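Local coordinates for Serine/threonine protein phosphatase Stp1 (Streptococcus agalactiae, PDB 2PK0) that probably removes phosphate from phosphoserine and phosphothreonine in proteins, as a metal-dependent phosphatase of the PP2C family with magnesium ions bound in its active site, at residues A[8-13]-A[24-29]; A[37-42]-A[237-242]; A[54-59]-A[84-89]; A[119-124]-A[169-174]; A[190-195]-A[241-246]. One frame throughout, in Å; residues are numbered along the deposited sequence.

Contact 1 of 5, residues A[8-13]-A[24-29]; sequences ISLLTD and FINQFE
The flat groups that matter here belong to strand 24-29, and none stacks on another ring: the Q27 carboxamide puts OE1 against I8 and NE2 near a methyl of L10, while F24, whose CB bond points away, packs on S53, E54 and V57 of helix 48-64. The setting is the beta sandwich of a PP2C phosphatase. Strands 8-13 and 24-29 are border strands of its two different sheets and run nearly antiparallel at 160°, their axes 7.4 Å apart. No hydrogen bond crosses between them, so side chains fill the gap at this surface margin.

Q27 and I8 reach for each other tip to tip. The Q27 CG sits in the crowded position between backbone N and carbonyl carbon (chi1 67°), with the rest extended, which carries OE1 to 3.4 Å from I8 CD1. A long amide suits this exposed margin: its methylenes lie beside L10 CD1, and its polar end can reach I8 without being buried. L10 divides its two methyls: the side chain crosses I25 obliquely, CD2 meeting I25 CD1 at 3.8 Å, and CD1 lies 3.7 Å from N26 CA. Branched aliphatic residues thus fill the gap from both sheets. T12 OG1, farther along, is hydrogen-bonded to T239 OG1 and N21 ND2. The N26 amide makes a local bond, OD1 accepting Q27 N at 2.9 Å from above the carbonyl plane.

Contact 2 of 5, residues A[37-42]-A[237-242]; sequences IILADG and NITVAL. With MG (magnesium ion), chain E; MG (magnesium ion), chain F.
Metal coordination dominates toward the C-terminal end of strand 35-43. The D41 carboxylate bridges two magnesium ions: OD1 binds the ion of chain E at 1.9 Å and OD2 the ion of chain F at 2.3 Å. G42 adds its carbonyl O to the first ion at 2.0 Å, and one water is shared by both metals. D197 and D236 also bind the second ion. An aspartate suits this place: each oxygen can serve a different metal, and CG anti to the backbone N (chi1 177°) swings the carboxylate toward strand 238-245, between the ions. Such a binuclear centre at one end of a beta sandwich marks the PP2C fold, whose opposite sheets supply the two strands, nearly antiparallel at 166°.

N237 OD1, in the loop before strand 238-245, can accept a hydrogen bond at 3.0 Å from a water on the first ion; that water has other acceptors in reach.

Apolar packing joins the sheets deeper in. L39 and T239 slide past each other in opposite directions, L39 CD1 3.8 Å from T239 CG2. T239 OG1 turns elsewhere, to T12 and D23. I37 CG2 touches A241 CB at 3.8 Å, where alanine's small methyl leaves room for isoleucine.

Contact 3 of 5, residues A[54-59]-A[84-89]; sequences EMTVTD and ETENRK
E54 opens the segment with its carbonyl O, which accepts both the helical T58 N and the side-chain T58 OG1, the latter at 2.8 Å; threonine can fold its hydroxyl back onto its own helix. M55 points its CB toward the other helix, and its side chain crosses that of E86 at about a right angle, with M55 CG 4.1 Å from E86 OE2. T56 is the nearest backbone neighbour of E86. It sets its OG1 and CG2 around the E86 CG methylene, with OG1 3.9 Å from that carbon, while the hydroxyl is bonded to A52 O. V57 turns the other way, onto F24, N26 and F28 of strand 23-29.

D59 carries the polar end. Its OD2 is gripped by K89 NZ at 2.9 Å in a salt bridge, met from above the carboxylate plane. The fully extended K89 spans the gap tip to tip, as a long lysine can. E86 bends at chi2 (68°) so that its OE2 lies 3.0 Å from D59 OD2, two acceptors with the carboxylate planes 72° apart. Like charges so close would be expected to disfavour full ionisation, which K89 probably eases. With the axes of the short segments 10.7 Å apart and at 146°, helices 48-64 and 72-96 form the antiparallel helix pair flanking one sheet of the PP2C sandwich.

Contact 4 of 5, residues A[119-124]-A[169-174]; sequences AHVGDS and QSIGQA
The CA atoms come nearest where strand 119-121 has just ended, with G122 CA 5.6 Å from S170 CA. No hydrogen bond joins the two segments; the backbone polar groups find partners elsewhere, G122 N at H141 ND1 and I171 at T104 of strand 103-112. G122 takes phi 114° and psi -152°, a combination in which a CB would collide with the carbonyl O of V121, so only glycine fits comfortably. These angles take the chain out of the strand, and G122 CA comes 3.9 Å from Q169 O.

The contact lies near the active-site end of a PP2C sandwich, the side chain of S170 about 10 Å from a bound magnesium. The chain from 124 to 169 includes helices 143-149 and 155-159, which probably correspond to the flap subdomain of bacterial PP2C enzymes, and the loop 169-174 leads back to strand 180-185.

V121 does most of the touching. Its CG1, anti to the backbone N (chi1 177°), lies 4.0 Å from S170 CA and 4.1 Å from I171 N, so one methyl of a compact branched residue sits over the loop backbone. The same CG1 meets I171 CG1 at 4.3 Å, and both side chains also pack on I106. Q169 lays its CG methylene 4.2 Å from V121 CG1, while its amide NE2 is bonded to E178 O. After G122, D123 OD2 lies close to D197 OD2, a like-charged pair next to the metal site.

Contact 5 of 5, residues A[190-195]-A[241-246]; sequences DYLVVN and ALVYVE
Two different chi1 settings bring the tyrosines together. Y191 has CG anti to its carbonyl carbon (-65°), whereas Y244 has CG anti to its backbone N (172°), and the rings lean over the same face of the sheet. Their planes are 35° apart and the centroids 5.0 Å, an oblique pair in which Y244 CD1 sits over one face of the Y191 ring, offset toward its rim and 3.5 Å from CE1. In this non-hydrogen-bonded pair the broad rings can meet on one face.

The strands are neighbours in one antiparallel sheet. L192 and V243 form a hydrogen-bonded pair, with L192 N to V243 O at 2.8 Å and V243 N to L192 O at 3.0 Å, the latter on a lone pair. V194 and A241 repeat the pattern, V194 N to A241 O at 2.8 Å and A241 N to V194 O at 2.7 Å. D190 extends the ladder, its O taking V245 N at 3.2 Å, while its carboxylate is bonded to E187 N and salt-bridged to R130.

Side chains alternate between the faces. On the tyrosine face V193 and L242 lie side by side, V193 CG2 3.8 Å from L242 CD2. L192, V194, V243 and A241 occupy the other face, where the first three, all branched aliphatics, pack on V109, I111 and E107 of strand 103-112 in the opposite sheet. The tyrosine face meets helix 218-231, with L218 touching both tyrosine side chains and N222 on L242. Strand 125-130 adjoins 191-195 on the side away from 238-245, and strand 6-13 adjoins 238-245.

How the contacts relate
From the N terminus, contact 1 closes first, a short loop that joins border strands of the two sheets. Contact 2 then opens at 37-42 and closes only at 237-242, so its long loop encloses most of the chain. Contacts 3 and 4 nest within it in series: the first ties the helix pair 48-64 and 72-96, the second joins the end of strand 115-121 to the loop before strand 180-185. Contact 5 opens late inside that loop and ends on the same strand 238-245 as contact 2, sharing A241 and L242. Contacts 1 and 2 link the sheets across the sandwich, whereas contact 5 pairs strands within one sheet.

Contact 1 of 5, residues A[8-13]-A[24-29]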
# COMPACT_ATOMS: atom_id res chain seq x y z
N ILE A 8 11.98 1.11 -9.89
CA ILE A 8 11.21 1.27 -8.66
C ILE A 8 11.71 2.47 -7.84
O ILE A 8 12.91 2.65 -7.66
CB ILE A 8 11.32 -0.00 -7.79
CG1 ILE A 8 10.80 -1.23 -8.53
CG2 ILE A 8 10.59 0.15 -6.45
CD1 ILE A 8 10.97 -2.56 -7.71
N SER A 9 10.79 3.30 -7.34
CA SER A 9 11.15 4.41 -6.46
C SER A 9 10.35 4.39 -5.14
O SER A 9 9.12 4.40 -5.17
CB SER A 9 10.92 5.73 -7.18
OG SER A 9 11.40 6.83 -6.45
N LEU A 10 11.05 4.39 -4.00
CA LEU A 10 10.39 4.38 -2.68
C LEU A 10 10.62 5.71 -1.97
O LEU A 10 11.71 6.25 -2.02
CB LEU A 10 10.95 3.25 -1.81
CG LEU A 10 10.92 1.79 -2.29
CD1 LEU A 10 11.43 0.92 -1.19
CD2 LEU A 10 9.55 1.30 -2.69
N LEU A 11 9.60 6.25 -1.31
CA LEU A 11 9.77 7.46 -0.51
C LEU A 11 8.78 7.48 0.63
O LEU A 11 7.59 7.14 0.46
CB LEU A 11 9.58 8.75 -1.35
CG LEU A 11 9.93 10.10 -0.66
CD1 LEU A 11 11.39 10.13 -0.17
CD2 LEU A 11 9.67 11.31 -1.52
N THR A 12 9.25 7.88 1.81
CA THR A 12 8.34 8.17 2.91
C THR A 12 8.58 9.57 3.46
O THR A 12 9.70 10.07 3.43
CB THR A 12 8.39 7.11 4.05
OG1 THR A 12 7.35 7.41 4.99
CG2 THR A 12 9.73 7.13 4.78
N ASP A 13 7.51 10.19 3.94
CA ASP A 13 7.56 11.51 4.56
C ASP A 13 6.63 11.58 5.76
O ASP A 13 5.53 11.02 5.74
CB ASP A 13 7.19 12.62 3.57
CG ASP A 13 7.58 14.00 4.08
OD1 ASP A 13 8.69 14.46 3.77
OD2 ASP A 13 6.79 14.62 4.82
N PHE A 24 5.59 2.41 7.11
CA PHE A 24 6.86 1.77 6.71
C PHE A 24 6.81 1.27 5.26
O PHE A 24 5.80 0.76 4.81
CB PHE A 24 7.24 0.62 7.65
CG PHE A 24 8.74 0.43 7.82
CD1 PHE A 24 9.48 1.31 8.59
CD2 PHE A 24 9.39 -0.62 7.21
CE1 PHE A 24 10.87 1.14 8.75
CE2 PHE A 24 10.76 -0.80 7.36
CZ PHE A 24 11.50 0.08 8.13
N ILE A 25 7.92 1.42 4.53
CA ILE A 25 8.02 0.92 3.14
C ILE A 25 9.41 0.34 2.82
O ILE A 25 10.45 0.86 3.29
CB ILE A 25 7.64 2.02 2.13
CG1 ILE A 25 7.22 1.43 0.78
CG2 ILE A 25 8.75 3.03 1.95
CD1 ILE A 25 6.85 2.49 -0.24
N ASN A 26 9.44 -0.76 2.06
CA ASN A 26 10.67 -1.39 1.64
C ASN A 26 10.46 -2.31 0.43
O ASN A 26 9.32 -2.68 0.11
CB ASN A 26 11.31 -2.17 2.79
CG ASN A 26 12.83 -2.10 2.79
OD1 ASN A 26 13.45 -1.75 1.79
ND2 ASN A 26 13.45 -2.45 3.92
N GLN A 27 11.55 -2.64 -0.25
CA GLN A 27 11.52 -3.61 -1.32
C GLN A 27 12.46 -4.77 -1.02
O GLN A 27 13.36 -4.64 -0.20
CB GLN A 27 11.84 -2.96 -2.66
CG GLN A 27 13.27 -2.46 -2.79
CD GLN A 27 13.53 -1.79 -4.15
OE1 GLN A 27 13.29 -2.38 -5.20
NE2 GLN A 27 14.01 -0.55 -4.12
N PHE A 28 12.22 -5.91 -1.65
CA PHE A 28 12.96 -7.13 -1.37
C PHE A 28 13.05 -7.87 -2.68
O PHE A 28 12.36 -7.53 -3.61
CB PHE A 28 12.24 -8.01 -0.30
CG PHE A 28 11.94 -7.28 0.97
CD1 PHE A 28 10.69 -6.66 1.17
CD2 PHE A 28 12.92 -7.14 1.95
CE1 PHE A 28 10.44 -5.93 2.32
CE2 PHE A 28 12.67 -6.43 3.11
CZ PHE A 28 11.43 -5.83 3.30
N GLU A 29 13.88 -8.90 -2.74
CA GLU A 29 13.99 -9.73 -3.93
C GLU A 29 14.26 -11.19 -3.51
O GLU A 29 15.16 -11.45 -2.72
CB GLU A 29 15.10 -9.21 -4.83
CG GLU A 29 15.28 -10.01 -6.09
CD GLU A 29 16.13 -9.29 -7.14
OE1 GLU A 29 15.78 -8.14 -7.51
OE2 GLU A 29 17.14 -9.88 -7.59

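Contact 2 of 5, residues A[37-42]-A[237-242]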
# COMPACT_ATOMS: atom_id res chain seq x y z
N ILE A 37 7.43 -5.45 -3.12
CA ILE A 37 7.36 -4.14 -2.50
C ILE A 37 6.29 -4.24 -1.46
O ILE A 37 5.18 -4.71 -1.75
CB ILE A 37 6.92 -3.10 -3.51
CG1 ILE A 37 7.99 -2.90 -4.57
CG2 ILE A 37 6.59 -1.80 -2.83
CD1 ILE A 37 7.48 -2.26 -5.80
N ILE A 38 6.62 -3.86 -0.22
CA ILE A 38 5.68 -3.89 0.87
C ILE A 38 5.53 -2.51 1.50
O ILE A 38 6.50 -1.95 2.00
CB ILE A 38 6.09 -4.89 1.95
CG1 ILE A 38 6.61 -6.17 1.33
CG2 ILE A 38 4.90 -5.22 2.84
CD1 ILE A 38 6.89 -7.24 2.36
N LEU A 39 4.31 -1.98 1.48
CA LEU A 39 3.97 -0.70 2.11
C LEU A 39 3.00 -0.96 3.26
O LEU A 39 2.02 -1.70 3.09
CB LEU A 39 3.33 0.23 1.07
CG LEU A 39 3.04 1.71 1.38
CD1 LEU A 39 3.05 2.52 0.12
CD2 LEU A 39 1.69 1.94 2.09
N ALA A 40 3.22 -0.32 4.41
CA ALA A 40 2.34 -0.55 5.56
C ALA A 40 2.04 0.71 6.32
O ALA A 40 2.95 1.46 6.65
CB ALA A 40 2.92 -1.58 6.48
N ASP A 41 0.77 0.95 6.61
CA ASP A 41 0.40 2.11 7.40
C ASP A 41 -0.05 1.65 8.80
O ASP A 41 -1.15 1.14 8.97
CB ASP A 41 -0.70 2.89 6.67
CG ASP A 41 -1.21 4.10 7.44
OD1 ASP A 41 -0.94 4.31 8.66
OD2 ASP A 41 -1.93 4.90 6.81
N GLY A 42 0.80 1.88 9.79
CA GLY A 42 0.47 1.51 11.16
C GLY A 42 -0.41 2.49 11.92
O GLY A 42 -0.46 3.68 11.60
N ASN A 237 1.01 10.94 7.60
CA ASN A 237 2.21 10.39 6.99
C ASN A 237 1.93 10.03 5.54
O ASN A 237 0.90 9.46 5.23
CB ASN A 237 2.67 9.14 7.73
CG ASN A 237 2.85 9.36 9.22
OD1 ASN A 237 2.54 8.48 10.02
ND2 ASN A 237 3.37 10.52 9.60
N ILE A 238 2.85 10.40 4.65
CA ILE A 238 2.71 10.12 3.22
C ILE A 238 3.78 9.13 2.84
O ILE A 238 4.93 9.30 3.23
CB ILE A 238 2.96 11.36 2.40
CG1 ILE A 238 2.39 12.58 3.12
CG2 ILE A 238 2.40 11.18 1.04
CD1 ILE A 238 3.10 13.87 2.77
N THR A 239 3.43 8.09 2.08
CA THR A 239 4.37 7.02 1.76
C THR A 239 4.01 6.44 0.42
O THR A 239 2.87 6.05 0.21
CB THR A 239 4.34 5.93 2.84
OG1 THR A 239 4.92 6.45 4.05
CG2 THR A 239 5.15 4.73 2.42
N VAL A 240 4.95 6.44 -0.53
CA VAL A 240 4.65 6.08 -1.91
C VAL A 240 5.70 5.15 -2.53
O VAL A 240 6.91 5.39 -2.40
CB VAL A 240 4.49 7.34 -2.84
CG1 VAL A 240 3.89 6.97 -4.18
CG2 VAL A 240 3.62 8.40 -2.20
N ALA A 241 5.24 4.07 -3.17
CA ALA A 241 6.09 3.31 -4.09
C ALA A 241 5.64 3.56 -5.51
O ALA A 241 4.46 3.40 -5.84
CB ALA A 241 6.02 1.84 -3.78
N LEU A 242 6.58 3.94 -6.37
CA LEU A 242 6.27 4.11 -7.79
C LEU A 242 7.07 3.11 -8.58
O LEU A 242 8.25 2.93 -8.32
CB LEU A 242 6.63 5.50 -8.27
CG LEU A 242 5.83 6.70 -7.78
CD1 LEU A 242 6.61 7.94 -8.14
CD2 LEU A 242 4.46 6.73 -8.40
MG MG E . -0.87 5.24 10.36
MG MG F . -2.40 7.10 7.12
O HOH W 1 0.85 6.06 9.57
O HOH W 2 -3.11 5.23 10.70
O HOH W 3 -1.03 6.33 11.83
O HOH W 4 -1.67 6.90 9.18
O HOH W 5 -4.22 6.69 8.21

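Contact 3 of 5, residues A[54-59]-A[84-89]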
# COMPACT_ATOMS: atom_id res chain seq x y z
N GLU A 54 6.69 -1.51 10.76
CA GLU A 54 8.04 -2.04 10.55
C GLU A 54 8.16 -3.56 10.73
O GLU A 54 8.92 -4.20 10.01
CB GLU A 54 9.08 -1.30 11.40
CG GLU A 54 10.51 -1.75 11.12
CD GLU A 54 11.55 -0.85 11.74
OE1 GLU A 54 11.15 0.16 12.37
OE2 GLU A 54 12.76 -1.15 11.60
N MET A 55 7.39 -4.16 11.63
CA MET A 55 7.49 -5.61 11.83
C MET A 55 6.93 -6.42 10.66
O MET A 55 7.59 -7.33 10.18
CB MET A 55 6.81 -6.03 13.12
CG MET A 55 7.29 -7.34 13.69
SD MET A 55 6.98 -7.33 15.47
CE MET A 55 8.64 -7.01 16.16
N THR A 56 5.73 -6.07 10.22
CA THR A 56 5.11 -6.69 9.06
C THR A 56 6.03 -6.65 7.86
O THR A 56 6.36 -7.69 7.32
CB THR A 56 3.81 -5.96 8.70
OG1 THR A 56 2.92 -6.00 9.83
CG2 THR A 56 3.14 -6.59 7.49
N VAL A 57 6.46 -5.45 7.47
CA VAL A 57 7.36 -5.26 6.35
C VAL A 57 8.70 -6.01 6.48
O VAL A 57 9.10 -6.70 5.56
CB VAL A 57 7.61 -3.72 6.07
CG1 VAL A 57 8.72 -3.50 5.04
CG2 VAL A 57 6.31 -3.03 5.62
N THR A 58 9.36 -5.91 7.64
CA THR A 58 10.64 -6.60 7.85
C THR A 58 10.49 -8.14 7.88
O THR A 58 11.20 -8.81 7.16
CB THR A 58 11.41 -6.07 9.11
OG1 THR A 58 11.51 -4.65 9.04
CG2 THR A 58 12.83 -6.63 9.21
N ASP A 59 9.55 -8.67 8.66
CA ASP A 59 9.30 -10.12 8.76
C ASP A 59 8.91 -10.80 7.44
O ASP A 59 9.47 -11.85 7.08
CB ASP A 59 8.21 -10.44 9.79
CG ASP A 59 8.68 -10.26 11.23
OD1 ASP A 59 9.86 -9.93 11.46
OD2 ASP A 59 7.84 -10.46 12.14
N GLU A 84 -1.78 -14.05 7.31
CA GLU A 84 -2.46 -14.56 8.49
C GLU A 84 -1.52 -14.79 9.67
O GLU A 84 -1.89 -14.52 10.82
CB GLU A 84 -3.28 -15.82 8.18
CG GLU A 84 -4.36 -16.08 9.22
CD GLU A 84 -5.01 -14.79 9.74
OE1 GLU A 84 -5.70 -14.08 8.95
OE2 GLU A 84 -4.84 -14.50 10.94
N THR A 85 -0.29 -15.24 9.41
CA THR A 85 0.63 -15.46 10.51
C THR A 85 1.09 -14.13 11.11
O THR A 85 1.31 -14.03 12.32
CB THR A 85 1.82 -16.35 10.12
OG1 THR A 85 2.74 -15.61 9.32
CG2 THR A 85 1.35 -17.62 9.39
N GLU A 86 1.19 -13.09 10.28
CA GLU A 86 1.55 -11.76 10.76
C GLU A 86 0.40 -11.07 11.50
O GLU A 86 0.62 -10.36 12.48
CB GLU A 86 2.04 -10.92 9.58
CG GLU A 86 3.07 -9.89 9.95
CD GLU A 86 4.41 -10.49 10.38
OE1 GLU A 86 4.74 -11.63 9.98
OE2 GLU A 86 5.14 -9.79 11.13
N ASN A 87 -0.83 -11.30 11.03
CA ASN A 87 -2.04 -10.83 11.70
C ASN A 87 -2.15 -11.30 13.15
O ASN A 87 -2.39 -10.51 14.06
CB ASN A 87 -3.26 -11.35 10.94
CG ASN A 87 -4.55 -10.88 11.54
OD1 ASN A 87 -5.46 -11.67 11.80
ND2 ASN A 87 -4.65 -9.58 11.76
N ARG A 88 -1.93 -12.59 13.37
CA ARG A 88 -1.96 -13.13 14.72
C ARG A 88 -0.67 -12.83 15.51
O ARG A 88 -0.71 -12.77 16.73
CB ARG A 88 -2.31 -14.62 14.69
CG ARG A 88 -1.23 -15.49 14.10
CD ARG A 88 -1.78 -16.80 13.57
NE ARG A 88 -2.39 -17.63 14.60
CZ ARG A 88 -3.68 -17.96 14.61
NH1 ARG A 88 -4.15 -18.72 15.58
NH2 ARG A 88 -4.48 -17.53 13.64
N LYS A 89 0.44 -12.59 14.82
CA LYS A 89 1.68 -12.20 15.51
C LYS A 89 1.58 -10.78 16.09
O LYS A 89 2.05 -10.51 17.19
CB LYS A 89 2.88 -12.31 14.57
CG LYS A 89 4.22 -12.26 15.24
CD LYS A 89 5.40 -12.17 14.24
CE LYS A 89 6.70 -11.87 15.03
NZ LYS A 89 7.98 -12.31 14.34

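Contact 4 of 5, residues A[119-124]-A[169-174]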
# COMPACT_ATOMS: atom_id res chain seq x y z
N ALA A 119 -1.57 -8.24 -2.65
CA ALA A 119 -2.45 -8.48 -1.52
C ALA A 119 -2.69 -7.13 -0.85
O ALA A 119 -1.75 -6.34 -0.72
CB ALA A 119 -1.81 -9.44 -0.55
N HIS A 120 -3.92 -6.89 -0.39
CA HIS A 120 -4.35 -5.56 0.09
C HIS A 120 -5.27 -5.65 1.31
O HIS A 120 -6.24 -6.39 1.28
CB HIS A 120 -5.03 -4.81 -1.06
CG HIS A 120 -6.06 -3.82 -0.63
ND1 HIS A 120 -5.75 -2.66 0.05
CD2 HIS A 120 -7.40 -3.80 -0.82
CE1 HIS A 120 -6.86 -1.98 0.27
NE2 HIS A 120 -7.87 -2.64 -0.24
N VAL A 121 -4.96 -4.90 2.36
CA VAL A 121 -5.68 -4.89 3.63
C VAL A 121 -5.67 -3.47 4.18
O VAL A 121 -4.61 -2.95 4.48
CB VAL A 121 -4.96 -5.75 4.72
CG1 VAL A 121 -5.70 -5.67 6.07
CG2 VAL A 121 -4.80 -7.18 4.30
N GLY A 122 -6.83 -2.82 4.31
CA GLY A 122 -6.87 -1.46 4.83
C GLY A 122 -7.32 -0.39 3.85
O GLY A 122 -8.10 -0.66 2.93
N ASP A 123 -6.84 0.83 4.06
CA ASP A 123 -7.20 1.97 3.21
C ASP A 123 -6.00 2.54 2.45
O ASP A 123 -6.05 3.65 1.92
CB ASP A 123 -7.91 3.07 4.01
CG ASP A 123 -7.07 3.63 5.14
OD1 ASP A 123 -6.01 3.04 5.46
OD2 ASP A 123 -7.48 4.66 5.73
N SER A 124 -4.92 1.78 2.41
CA SER A 124 -3.83 2.09 1.50
C SER A 124 -4.29 1.77 0.07
O SER A 124 -5.29 1.07 -0.13
CB SER A 124 -2.58 1.30 1.88
OG SER A 124 -2.01 1.77 3.08
N GLN A 169 -10.86 -3.31 8.63
CA GLN A 169 -9.90 -4.35 8.99
C GLN A 169 -8.45 -3.90 8.91
O GLN A 169 -8.11 -3.01 8.16
CB GLN A 169 -10.11 -5.63 8.19
CG GLN A 169 -9.89 -5.51 6.74
CD GLN A 169 -10.03 -6.84 6.05
OE1 GLN A 169 -9.98 -7.89 6.70
NE2 GLN A 169 -10.21 -6.82 4.75
N SER A 170 -7.61 -4.51 9.73
CA SER A 170 -6.20 -4.17 9.72
C SER A 170 -5.49 -5.41 10.17
O SER A 170 -6.09 -6.28 10.77
CB SER A 170 -5.91 -3.05 10.70
OG SER A 170 -6.16 -3.48 12.03
N ILE A 171 -4.20 -5.48 9.88
CA ILE A 171 -3.38 -6.56 10.36
C ILE A 171 -3.07 -6.29 11.81
O ILE A 171 -2.63 -5.19 12.15
CB ILE A 171 -2.12 -6.69 9.53
CG1 ILE A 171 -2.46 -7.45 8.25
CG2 ILE A 171 -0.99 -7.40 10.32
CD1 ILE A 171 -1.38 -7.39 7.23
N GLY A 172 -3.34 -7.28 12.67
CA GLY A 172 -3.25 -7.18 14.13
C GLY A 172 -4.61 -7.19 14.82
O GLY A 172 -4.77 -6.62 15.90
N GLN A 173 -5.61 -7.82 14.19
CA GLN A 173 -6.96 -7.88 14.74
C GLN A 173 -7.31 -9.32 15.18
O GLN A 173 -6.66 -10.29 14.77
CB GLN A 173 -7.97 -7.38 13.70
CG GLN A 173 -7.98 -8.24 12.46
CD GLN A 173 -9.10 -7.93 11.51
OE1 GLN A 173 -9.59 -8.81 10.79
NE2 GLN A 173 -9.52 -6.67 11.48
N ALA A 174 -8.36 -9.46 16.00
CA ALA A 174 -8.72 -10.76 16.57
C ALA A 174 -9.21 -11.79 15.54
O ALA A 174 -8.74 -12.93 15.54
CB ALA A 174 -9.73 -10.61 17.69

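Contact 5 of 5, residues A[190-195]-A[241-246]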
# COMPACT_ATOMS: atom_id res chain seq x y z
N ASP A 190 3.44 2.63 -18.29
CA ASP A 190 2.58 2.66 -17.10
C ASP A 190 3.36 3.10 -15.86
O ASP A 190 4.59 3.03 -15.83
CB ASP A 190 2.01 1.27 -16.80
CG ASP A 190 0.82 0.90 -17.68
OD1 ASP A 190 0.31 1.77 -18.41
OD2 ASP A 190 0.39 -0.27 -17.63
N TYR A 191 2.63 3.58 -14.86
CA TYR A 191 3.18 3.81 -13.54
C TYR A 191 2.29 3.07 -12.57
O TYR A 191 1.09 3.36 -12.50
CB TYR A 191 3.16 5.30 -13.16
CG TYR A 191 4.03 6.22 -14.00
CD1 TYR A 191 5.34 6.50 -13.63
CD2 TYR A 191 3.53 6.83 -15.15
CE1 TYR A 191 6.13 7.33 -14.38
CE2 TYR A 191 4.32 7.67 -15.91
CZ TYR A 191 5.62 7.92 -15.53
OH TYR A 191 6.41 8.75 -16.29
N LEU A 192 2.85 2.10 -11.85
CA LEU A 192 2.17 1.55 -10.70
C LEU A 192 2.36 2.56 -9.60
O LEU A 192 3.48 3.04 -9.39
CB LEU A 192 2.78 0.22 -10.26
CG LEU A 192 1.99 -0.54 -9.18
CD1 LEU A 192 0.59 -0.89 -9.68
CD2 LEU A 192 2.72 -1.78 -8.76
N VAL A 193 1.28 2.89 -8.89
CA VAL A 193 1.35 3.82 -7.79
C VAL A 193 0.84 3.16 -6.51
O VAL A 193 -0.35 2.93 -6.35
CB VAL A 193 0.56 5.11 -8.07
CG1 VAL A 193 0.74 6.14 -6.93
CG2 VAL A 193 0.96 5.71 -9.40
N VAL A 194 1.74 2.83 -5.60
CA VAL A 194 1.34 2.25 -4.34
C VAL A 194 1.49 3.31 -3.25
O VAL A 194 2.56 3.87 -3.08
CB VAL A 194 2.21 1.01 -4.01
CG1 VAL A 194 1.70 0.34 -2.75
CG2 VAL A 194 2.21 0.01 -5.17
N ASN A 195 0.41 3.60 -2.53
CA ASN A 195 0.47 4.65 -1.51
C ASN A 195 -0.39 4.45 -0.24
O ASN A 195 -1.39 3.72 -0.23
CB ASN A 195 0.19 6.01 -2.12
CG ASN A 195 -1.20 6.11 -2.66
OD1 ASN A 195 -2.11 6.56 -1.98
ND2 ASN A 195 -1.38 5.68 -3.89
N ALA A 241 5.24 4.07 -3.17
CA ALA A 241 6.09 3.31 -4.09
C ALA A 241 5.64 3.56 -5.51
O ALA A 241 4.46 3.40 -5.84
CB ALA A 241 6.02 1.84 -3.78
N LEU A 242 6.58 3.94 -6.37
CA LEU A 242 6.27 4.11 -7.79
C LEU A 242 7.07 3.11 -8.58
O LEU A 242 8.25 2.93 -8.32
CB LEU A 242 6.63 5.50 -8.27
CG LEU A 242 5.83 6.70 -7.78
CD1 LEU A 242 6.61 7.94 -8.14
CD2 LEU A 242 4.46 6.73 -8.40
N VAL A 243 6.41 2.45 -9.54
CA VAL A 243 7.07 1.58 -10.50
C VAL A 243 6.78 2.09 -11.92
O VAL A 243 5.63 2.19 -12.32
CB VAL A 243 6.59 0.12 -10.39
CG1 VAL A 243 7.48 -0.80 -11.22
CG2 VAL A 243 6.54 -0.34 -8.93
N TYR A 244 7.82 2.41 -12.69
CA TYR A 244 7.68 2.83 -14.08
C TYR A 244 8.11 1.70 -15.03
O TYR A 244 9.15 1.08 -14.83
CB TYR A 244 8.52 4.09 -14.34
CG TYR A 244 8.58 4.48 -15.80
CD1 TYR A 244 7.43 4.91 -16.48
CD2 TYR A 244 9.78 4.45 -16.51
CE1 TYR A 244 7.47 5.27 -17.80
CE2 TYR A 244 9.82 4.79 -17.84
CZ TYR A 244 8.67 5.21 -18.47
OH TYR A 244 8.71 5.56 -19.79
N VAL A 245 7.31 1.45 -16.07
CA VAL A 245 7.58 0.33 -16.98
C VAL A 245 8.27 0.82 -18.23
O VAL A 245 7.65 1.45 -19.09
CB VAL A 245 6.28 -0.39 -17.36
CG1 VAL A 245 6.56 -1.60 -18.19
CG2 VAL A 245 5.53 -0.80 -16.12
N GLU A 246 9.57 0.52 -18.34
CA GLU A 246 10.42 1.13 -19.36
C GLU A 246 10.13 0.64 -20.78
O GLU A 246 9.70 -0.49 -20.97
CB GLU A 246 11.91 0.95 -19.03
CG GLU A 246 12.36 1.75 -17.81
CD GLU A 246 13.87 1.68 -17.54
OE1 GLU A 246 14.43 0.56 -17.51
OE2 GLU A 246 14.48 2.75 -17.33